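Local coordinates for protein lytic Polysaccharide Monooxygenase (Phytophthora infestans, PDB 6Z5Y) that probably uses a bound copper ion to cleave plant cell-wall pectin oxidatively, through this domain of a longer secreted protein, aiding oomycete infection, at residues I4-P9 with E81-G86; S58-N63 with W161-N166; I102-K107 with S136-G141. One frame throughout, in Å; residues are numbered along the deposited sequence. Where two conformers were deposited one is given.

Interaction 1: residues I4-P9 with E81-G86; sequences IAKPAP and EPPSDG
Pro7 and Pro83 meet ring against ring, their pyrrolidines crossing at about a right angle. This apolar contact is closest between Pro7 CD and Pro83 CD, 3.8 Å apart, and Pro83 CG lies 3.9 Å from Pro7 CD. Rigid rings suit the place: they present fixed apolar surface from chain that forms no helix here, and Tyr135 touches both. The peptide bond before Pro7 is cis, a form that proline tolerates far better than other residues.

Aliphatic contact of a looser kind comes from Lys6. Its CG stands opposite the backbone N (chi1 -167°) and, in the conformer described, slides past Pro83, CG to CG at 4.1 Å, while the extended chain carries NZ outward. NZ and Asp85 OD2 have opposite charges but remain 6.0 Å apart.

Polar atoms contribute only van der Waals contact, Pro7 CB lying 3.8 Å from Glu81 O; nearby, Ser80 OG hydrogen-bonds Ala8 O. Pro7 also rests on Leu145 and Leu170, so its ring is buried. The arrangement is that of a proline-rich loop laid against the end of an edge strand, just beyond the classic beta bulge that Ala5 and Lys6 form opposite Thr89.

Interaction 2: residues S58-N63 with W161-N166; sequences SLMDGN and WQAYKN
The indole of Trp161 receives Leu59 obliquely at the far end of its six-membered ring, where Leu59 CD2 comes to 4.2 Å from Trp161 CZ3. The two side chains cross at about a right angle, and Trp27 and Trp31 join the same indole in edge-to-face contacts. The amide of Asn63 is the flat group beyond the helix: its ND2 donates to Leu59 O at 3.2 Å, with the acceptor close to the amide plane and a C=O...N angle of 169°. The type II turn from Met60 to Asn63, with Gly62 at its positive-phi position, reverses the chain and brings Asn63 back to that carbonyl. Tyr164 turns its phenol to the other side of the strand, where it stacks on Trp149, and its OH donates to Gln162 OE1 from above the carbonyl plane.

Strand 158-170 thus has two faces, as alternation along a beta strand requires: Trp161, Ala163 and Lys165 meet helix 56-60, while Tyr164 completes the copper site, whose other residues, His1 and His96, form the histidine brace known from lytic polysaccharide monooxygenases.

Flexible Met60 spans the gap between helix and strand. Extended beyond CG, with chi3 -179°, it sets CE 3.6 Å from Ala163 CB, a small methyl that lets it approach the strand. Met60 SD lies 3.9 Å from Lys165 CG and touches CD as well, so the lysine's aliphatic part serves as apolar cover. The lysine chain bends at chi3 (-82°), and NZ of this buried residue donates to Glu68 O and Phe66 O. A water accepts from Lys165 NZ at 2.7 Å and makes a weak bond to Met60 O, bridging the helix end to the strand.

Interaction 3: residues I102-K107 with S136-G141; sequences IWLDDK and SSCAAG
A beta hairpin with a tight type II′ turn, running from Leu104 to Lys107, packs its end against a short 3-10 turn that carries Cys138, and Leu104 makes the main contact. Cys138 is half of the disulfide with Cys143, which ties this turn to the start of strand 143-155. Cys138 was modelled in two conformers; in the one described, Cys138 SG lies 3.7 Å from Leu104 CD1. The leucine's CG is opposite its carbonyl carbon (chi1 -58°), which lays the branched end along the sulfur, both methyls and CB facing it. The disulfide sulfur is apolar and polarisable and accepts the branched aliphatic end of leucine.

Beside this apolar patch, Ser137 brings a small polar side chain. Its OG is 4.1 Å from Leu104 CB and 3.9 Å from Lys107 CD, so the hydroxyl touches both side chains. Polar linkage passes through water instead. One water donates to Leu104 O at 2.8 Å and shares a hydrogen bond of 2.7 Å with Ser137 OG. A second accepts from Lys107 NZ at 2.9 Å and from Ser137 N at 3.0 Å. Lys107 is fully extended, which carries its ammonium group across to this water at the exposed border of the contact.

Asp105 occupies the turn position with positive phi, a conformation that glycine adopts more readily, and its OD1 accepts from Met144 N.

Strand 100-104 lies between 107-112 and 143-155 in the antiparallel sheet. Leu104 accordingly also touches Val109 on one neighbour and Leu145 on the other, with Tyr135 adding cover from the loop that leads into the 3-10 turn.

How the interactions relate
Interactions 1 and 3 lie on the same side of the chain's centre, their centres 13 Å apart, and touch where Ile4 meets Ile102. Interaction 2 sits across the centre from interaction 1, 21 Å away, and 20 Å from interaction 3. Interactions 2 and 3 both reach the five-stranded antiparallel sheet, whereas strand 4-6 of interaction 1 belongs to the three-stranded one; a probable hydrogen bond from Ile4 N to Asn166 OD1 links the two sheets. Along the chain, interactions 1 and 2 alternate their segments, interaction 1 closes before interaction 3 opens, and interaction 3 is nested within 2. Distant sequence thereby gathers around one beta core, interaction 2's strand contributing Tyr164 to the copper site.

Interaction 1: residues I4-P9 with E81-G86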
loop_
_atom_site.group_PDB
_atom_site.type_symbol
_atom_site.label_atom_id
_atom_site.label_comp_id
_atom_site.label_asym_id
_atom_site.label_seq_id
_atom_site.Cartn_x
_atom_site.Cartn_y
_atom_site.Cartn_z
ATOM N N ILE A 4 2.744 5.376 4.915
ATOM C CA ILE A 4 1.706 6.271 5.453
ATOM C C ILE A 4 2.260 6.918 6.712
ATOM O O ILE A 4 2.677 6.214 7.658
ATOM C CB ILE A 4 0.390 5.535 5.689
ATOM C CG1 ILE A 4 -0.239 5.183 4.346
ATOM C CG2 ILE A 4 -0.537 6.374 6.559
ATOM C CD1 ILE A 4 -1.580 4.515 4.456
ATOM N N ALA A 5 2.281 8.235 6.709
ATOM C CA ALA A 5 2.861 9.032 7.791
ATOM C C ALA A 5 1.804 9.571 8.745
ATOM O O ALA A 5 2.151 9.851 9.908
ATOM C CB ALA A 5 3.670 10.158 7.216
ATOM N N LYS A 6 0.594 9.761 8.293
ATOM C CA LYS A 6 -0.532 10.219 9.114
ATOM C C LYS A 6 -1.718 9.385 8.693
ATOM O O LYS A 6 -2.091 9.418 7.536
ATOM C CB LYS A 6 -0.757 11.690 8.830
ATOM C CG LYS A 6 -1.656 12.378 9.810
ATOM C CD LYS A 6 -1.721 13.862 9.585
ATOM C CE LYS A 6 -2.510 14.565 10.656
ATOM N NZ LYS A 6 -2.777 15.960 10.262
ATOM N N PRO A 7 -2.317 8.598 9.583
ATOM C CA PRO A 7 -1.929 8.421 10.990
ATOM C C PRO A 7 -0.528 7.820 11.127
ATOM O O PRO A 7 -0.038 7.135 10.229
ATOM C CB PRO A 7 -3.014 7.482 11.520
ATOM C CG PRO A 7 -3.455 6.719 10.317
ATOM C CD PRO A 7 -3.403 7.708 9.181
ATOM N N ALA A 8 0.107 8.104 12.254
ATOM C CA ALA A 8 1.535 7.808 12.391
ATOM C C ALA A 8 1.766 6.346 12.699
ATOM O O ALA A 8 1.258 5.802 13.687
ATOM C CB ALA A 8 2.118 8.643 13.483
ATOM N N PRO A 9 2.659 5.701 11.939
ATOM C CA PRO A 9 3.113 4.356 12.244
ATOM C C PRO A 9 4.115 4.341 13.400
ATOM O O PRO A 9 4.736 5.340 13.690
ATOM C CB PRO A 9 3.851 3.970 10.964
ATOM C CG PRO A 9 4.434 5.292 10.464
ATOM C CD PRO A 9 3.386 6.306 10.811
ATOM N N GLU A 81 -4.209 8.419 16.581
ATOM C CA GLU A 81 -5.575 8.943 16.360
ATOM C C GLU A 81 -5.880 9.005 14.873
ATOM O O GLU A 81 -5.036 9.405 14.078
ATOM C CB GLU A 81 -5.677 10.342 16.926
ATOM C CG GLU A 81 -5.619 10.317 18.422
ATOM C CD GLU A 81 -6.928 9.822 19.028
ATOM O OE1 GLU A 81 -7.986 10.105 18.429
ATOM O OE2 GLU A 81 -6.909 9.142 20.068
ATOM N N PRO A 82 -7.086 8.590 14.443
ATOM C CA PRO A 82 -7.446 8.809 13.053
ATOM C C PRO A 82 -7.416 10.301 12.709
ATOM O O PRO A 82 -7.884 11.123 13.479
ATOM C CB PRO A 82 -8.865 8.215 12.964
ATOM C CG PRO A 82 -8.947 7.205 14.095
ATOM C CD PRO A 82 -8.123 7.862 15.191
ATOM N N PRO A 83 -6.922 10.693 11.519
ATOM C CA PRO A 83 -7.135 12.057 11.023
ATOM C C PRO A 83 -8.610 12.432 11.062
ATOM O O PRO A 83 -9.478 11.600 10.885
ATOM C CB PRO A 83 -6.592 12.009 9.591
ATOM C CG PRO A 83 -5.534 10.912 9.670
ATOM C CD PRO A 83 -6.149 9.880 10.571
ATOM N N SER A 84 -8.884 13.722 11.197
ATOM C CA SER A 84 -10.259 14.243 11.324
ATOM C C SER A 84 -10.796 14.727 9.971
ATOM O O SER A 84 -11.925 15.261 9.958
ATOM C CB SER A 84 -10.318 15.364 12.345
ATOM O OG SER A 84 -9.546 16.438 11.904
ATOM N N ASP A 85 -10.077 14.546 8.878
ATOM C CA ASP A 85 -10.447 15.091 7.569
ATOM C C ASP A 85 -10.604 14.017 6.511
ATOM O O ASP A 85 -10.525 14.332 5.326
ATOM C CB ASP A 85 -9.479 16.176 7.124
ATOM C CG ASP A 85 -8.101 15.652 6.834
ATOM O OD1 ASP A 85 -7.859 14.448 7.101
ATOM O OD2 ASP A 85 -7.290 16.453 6.361
ATOM N N GLY A 86 -10.824 12.764 6.896
ATOM C CA GLY A 86 -11.125 11.752 5.879
ATOM C C GLY A 86 -9.993 11.470 4.921
ATOM O O GLY A 86 -10.237 11.105 3.771
#

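Interaction 2: residues S58-N63 with W161-N166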
loop_
_atom_site.group_PDB
_atom_site.type_symbol
_atom_site.label_atom_id
_atom_site.label_comp_id
_atom_site.label_asym_id
_atom_site.label_seq_id
_atom_site.Cartn_x
_atom_site.Cartn_y
_atom_site.Cartn_z
ATOM N N SER A 58 -5.007 -9.562 -0.739
ATOM C CA SER A 58 -5.223 -10.995 -1.049
ATOM C C SER A 58 -3.972 -11.573 -1.715
ATOM O O SER A 58 -3.682 -12.745 -1.580
ATOM C CB SER A 58 -6.433 -11.186 -1.935
ATOM O OG SER A 58 -7.623 -10.802 -1.242
ATOM N N LEU A 59 -3.319 -10.767 -2.540
ATOM C CA LEU A 59 -2.081 -11.187 -3.220
ATOM C C LEU A 59 -0.954 -11.417 -2.215
ATOM O O LEU A 59 -0.194 -12.390 -2.337
ATOM C CB LEU A 59 -1.685 -10.139 -4.255
ATOM C CG LEU A 59 -0.370 -10.349 -5.002
ATOM C CD1 LEU A 59 -0.454 -11.584 -5.873
ATOM C CD2 LEU A 59 -0.065 -9.105 -5.810
ATOM N N MET A 60 -0.836 -10.508 -1.268
ATOM C CA MET A 60 0.336 -10.513 -0.363
ATOM C C MET A 60 0.124 -11.371 0.893
ATOM O O MET A 60 1.081 -12.043 1.315
ATOM C CB MET A 60 0.708 -9.089 0.046
ATOM C CG MET A 60 1.158 -8.239 -1.118
ATOM S SD MET A 60 1.920 -6.739 -0.531
ATOM C CE MET A 60 2.310 -5.945 -2.086
ATOM N N ASP A 61 -1.034 -11.288 1.535
ATOM C CA ASP A 61 -1.201 -11.909 2.851
ATOM C C ASP A 61 -0.975 -13.417 2.744
ATOM O O ASP A 61 -1.568 -14.101 1.919
ATOM C CB ASP A 61 -2.592 -11.662 3.395
ATOM C CG ASP A 61 -2.825 -10.338 4.087
ATOM O OD1 ASP A 61 -1.880 -9.511 4.167
ATOM O OD2 ASP A 61 -3.960 -10.172 4.608
ATOM N N GLY A 62 -0.130 -13.937 3.612
ATOM C CA GLY A 62 0.142 -15.373 3.653
ATOM C C GLY A 62 1.006 -15.879 2.516
ATOM O O GLY A 62 1.195 -17.105 2.406
ATOM N N ASN A 63 1.498 -15.006 1.673
ATOM C CA ASN A 63 2.291 -15.433 0.510
ATOM C C ASN A 63 3.737 -15.156 0.816
ATOM O O ASN A 63 4.144 -14.002 0.912
ATOM C CB ASN A 63 1.868 -14.662 -0.715
ATOM C CG ASN A 63 2.595 -15.056 -1.950
ATOM O OD1 ASN A 63 3.638 -15.736 -1.872
ATOM N ND2 ASN A 63 2.058 -14.539 -3.046
ATOM N N TRP A 161 8.616 -6.065 -9.141
ATOM C CA TRP A 161 7.540 -5.738 -8.202
ATOM C C TRP A 161 8.181 -5.392 -6.859
ATOM O O TRP A 161 8.995 -6.163 -6.338
ATOM C CB TRP A 161 6.588 -6.925 -8.039
ATOM C CG TRP A 161 5.686 -7.237 -9.198
ATOM C CD1 TRP A 161 5.681 -6.681 -10.436
ATOM C CD2 TRP A 161 4.616 -8.201 -9.202
ATOM N NE1 TRP A 161 4.666 -7.235 -11.183
ATOM C CE2 TRP A 161 3.972 -8.122 -10.431
ATOM C CE3 TRP A 161 4.092 -9.046 -8.235
ATOM C CZ2 TRP A 161 2.869 -8.892 -10.754
ATOM C CZ3 TRP A 161 2.987 -9.817 -8.546
ATOM C CH2 TRP A 161 2.389 -9.734 -9.790
ATOM N N GLN A 162 7.802 -4.256 -6.282
ATOM C CA GLN A 162 8.209 -3.886 -4.927
ATOM C C GLN A 162 6.961 -3.906 -4.049
ATOM O O GLN A 162 5.939 -3.336 -4.406
ATOM C CB GLN A 162 8.830 -2.512 -4.889
ATOM C CG GLN A 162 10.137 -2.430 -5.642
ATOM C CD GLN A 162 10.591 -1.009 -5.837
ATOM O OE1 GLN A 162 9.883 -0.048 -5.549
ATOM N NE2 GLN A 162 11.786 -0.861 -6.360
ATOM N N ALA A 163 7.060 -4.545 -2.905
ATOM C CA ALA A 163 5.947 -4.640 -1.965
ATOM C C ALA A 163 6.175 -3.670 -0.836
ATOM O O ALA A 163 7.170 -3.794 -0.119
ATOM C CB ALA A 163 5.838 -6.037 -1.415
ATOM N N TYR A 164 5.181 -2.805 -0.616
ATOM C CA TYR A 164 5.185 -1.896 0.533
ATOM C C TYR A 164 3.973 -2.270 1.378
ATOM O O TYR A 164 2.852 -2.387 0.865
ATOM C CB TYR A 164 5.099 -0.439 0.083
ATOM C CG TYR A 164 6.258 0.007 -0.759
ATOM C CD1 TYR A 164 6.259 -0.232 -2.111
ATOM C CD2 TYR A 164 7.352 0.652 -0.199
ATOM C CE1 TYR A 164 7.317 0.149 -2.908
ATOM C CE2 TYR A 164 8.443 1.006 -0.989
ATOM C CZ TYR A 164 8.407 0.770 -2.351
ATOM O OH TYR A 164 9.482 1.127 -3.133
ATOM N N LYS A 165 4.201 -2.418 2.680
ATOM C CA LYS A 165 3.168 -2.750 3.636
ATOM C C LYS A 165 3.371 -1.924 4.881
ATOM O O LYS A 165 4.482 -1.842 5.401
ATOM C CB LYS A 165 3.223 -4.233 4.003
ATOM C CG LYS A 165 2.711 -5.159 2.927
ATOM C CD LYS A 165 2.968 -6.616 3.207
ATOM C CE LYS A 165 4.372 -7.012 2.825
ATOM N NZ LYS A 165 4.706 -8.366 3.337
ATOM N N ASN A 166 2.249 -1.398 5.395
ATOM C CA ASN A 166 2.256 -0.782 6.733
ATOM C C ASN A 166 1.082 -1.356 7.519
ATOM O O ASN A 166 0.014 -1.636 6.957
ATOM C CB ASN A 166 2.061 0.734 6.668
ATOM C CG ASN A 166 3.018 1.505 5.791
ATOM O OD1 ASN A 166 2.633 2.580 5.322
ATOM N ND2 ASN A 166 4.251 1.059 5.619
HETATM O O HOH W 1 2.488 -9.874 2.992
#

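Interaction 3: residues I102-K107 with S136-G141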
loop_
_atom_site.group_PDB
_atom_site.type_symbol
_atom_site.label_atom_id
_atom_site.label_comp_id
_atom_site.label_asym_id
_atom_site.label_seq_id
_atom_site.Cartn_x
_atom_site.Cartn_y
_atom_site.Cartn_z
ATOM N N ILE A 102 -6.040 0.676 1.229
ATOM C CA ILE A 102 -6.062 0.863 2.700
ATOM C C ILE A 102 -7.239 0.079 3.242
ATOM O O ILE A 102 -8.381 0.215 2.732
ATOM C CB ILE A 102 -6.170 2.337 3.076
ATOM C CG1 ILE A 102 -5.001 3.143 2.534
ATOM C CG2 ILE A 102 -6.264 2.498 4.595
ATOM C CD1 ILE A 102 -5.130 4.645 2.663
ATOM N N TRP A 103 -6.979 -0.684 4.290
ATOM C CA TRP A 103 -7.983 -1.446 5.040
ATOM C C TRP A 103 -8.017 -0.967 6.475
ATOM O O TRP A 103 -6.979 -0.598 7.036
ATOM C CB TRP A 103 -7.607 -2.922 5.029
ATOM C CG TRP A 103 -7.629 -3.587 3.695
ATOM C CD1 TRP A 103 -6.745 -3.421 2.668
ATOM C CD2 TRP A 103 -8.557 -4.570 3.269
ATOM N NE1 TRP A 103 -7.076 -4.234 1.620
ATOM C CE2 TRP A 103 -8.187 -4.955 1.963
ATOM C CE3 TRP A 103 -9.657 -5.202 3.875
ATOM C CZ2 TRP A 103 -8.845 -5.959 1.265
ATOM C CZ3 TRP A 103 -10.311 -6.198 3.178
ATOM C CH2 TRP A 103 -9.909 -6.551 1.886
ATOM N N LEU A 104 -9.185 -1.013 7.078
ATOM C CA LEU A 104 -9.361 -0.829 8.531
ATOM C C LEU A 104 -9.929 -2.141 9.041
ATOM O O LEU A 104 -11.075 -2.511 8.686
ATOM C CB LEU A 104 -10.294 0.350 8.836
ATOM C CG LEU A 104 -9.844 1.678 8.270
ATOM C CD1 LEU A 104 -10.851 2.752 8.591
ATOM C CD2 LEU A 104 -8.468 2.086 8.767
ATOM N N ASP A 105 -9.123 -2.910 9.737
ATOM C CA ASP A 105 -9.424 -4.332 9.974
ATOM C C ASP A 105 -9.823 -4.947 8.632
ATOM O O ASP A 105 -9.051 -4.829 7.654
ATOM C CB ASP A 105 -10.378 -4.515 11.156
ATOM C CG ASP A 105 -9.799 -3.948 12.451
ATOM O OD1 ASP A 105 -8.589 -4.102 12.634
ATOM O OD2 ASP A 105 -10.600 -3.427 13.261
ATOM N N ASP A 106 -10.946 -5.630 8.577
ATOM C CA ASP A 106 -11.398 -6.377 7.386
ATOM C C ASP A 106 -12.293 -5.541 6.450
ATOM O O ASP A 106 -12.895 -6.129 5.582
ATOM C CB ASP A 106 -12.060 -7.680 7.802
ATOM C CG ASP A 106 -13.149 -7.532 8.845
ATOM O OD1 ASP A 106 -13.534 -6.372 9.136
ATOM O OD2 ASP A 106 -13.601 -8.568 9.383
ATOM N N LYS A 107 -12.258 -4.231 6.589
ATOM C CA LYS A 107 -13.001 -3.331 5.683
ATOM C C LYS A 107 -12.020 -2.626 4.775
ATOM O O LYS A 107 -11.155 -1.864 5.251
ATOM C CB LYS A 107 -13.772 -2.317 6.507
ATOM C CG LYS A 107 -14.652 -1.386 5.695
ATOM C CD LYS A 107 -15.354 -0.379 6.575
ATOM C CE LYS A 107 -16.214 0.627 5.864
ATOM N NZ LYS A 107 -16.861 1.553 6.827
ATOM N N SER A 136 -14.784 5.724 10.452
ATOM C CA SER A 136 -15.845 5.563 11.459
ATOM C C SER A 136 -15.922 4.171 12.064
ATOM O O SER A 136 -16.294 4.058 13.250
ATOM C CB SER A 136 -17.191 5.939 10.908
ATOM O OG SER A 136 -17.559 5.160 9.784
ATOM N N SER A 137 -15.573 3.138 11.311
ATOM C CA SER A 137 -15.646 1.761 11.831
ATOM C C SER A 137 -14.662 1.551 12.982
ATOM O O SER A 137 -14.843 0.594 13.724
ATOM C CB SER A 137 -15.484 0.767 10.722
ATOM O OG SER A 137 -14.200 0.837 10.112
ATOM N N CYS A 138 -13.674 2.409 13.111
ATOM C CA CYS A 138 -12.642 2.280 14.173
ATOM C C CYS A 138 -13.166 2.755 15.529
ATOM O O CYS A 138 -12.472 2.548 16.531
ATOM C CB CYS A 138 -11.413 3.076 13.820
ATOM S SG CYS A 138 -10.714 2.556 12.248
ATOM N N ALA A 139 -14.333 3.380 15.595
ATOM C CA ALA A 139 -14.939 3.741 16.899
ATOM C C ALA A 139 -15.058 2.551 17.874
ATOM O O ALA A 139 -14.650 2.723 19.050
ATOM C CB ALA A 139 -16.276 4.366 16.658
ATOM N N ALA A 140 -15.509 1.384 17.378
ATOM C CA ALA A 140 -15.747 0.159 18.172
ATOM C C ALA A 140 -14.423 -0.586 18.317
ATOM O O ALA A 140 -14.129 -1.506 17.526
ATOM C CB ALA A 140 -16.850 -0.676 17.559
ATOM N N GLY A 141 -13.617 -0.167 19.281
ATOM C CA GLY A 141 -12.460 -0.975 19.669
ATOM C C GLY A 141 -11.181 -0.513 19.023
ATOM O O GLY A 141 -10.187 -1.212 19.188
HETATM O O HOH W 2 -13.356 -1.731 10.149
HETATM O O HOH W 3 -14.799 2.845 8.457
#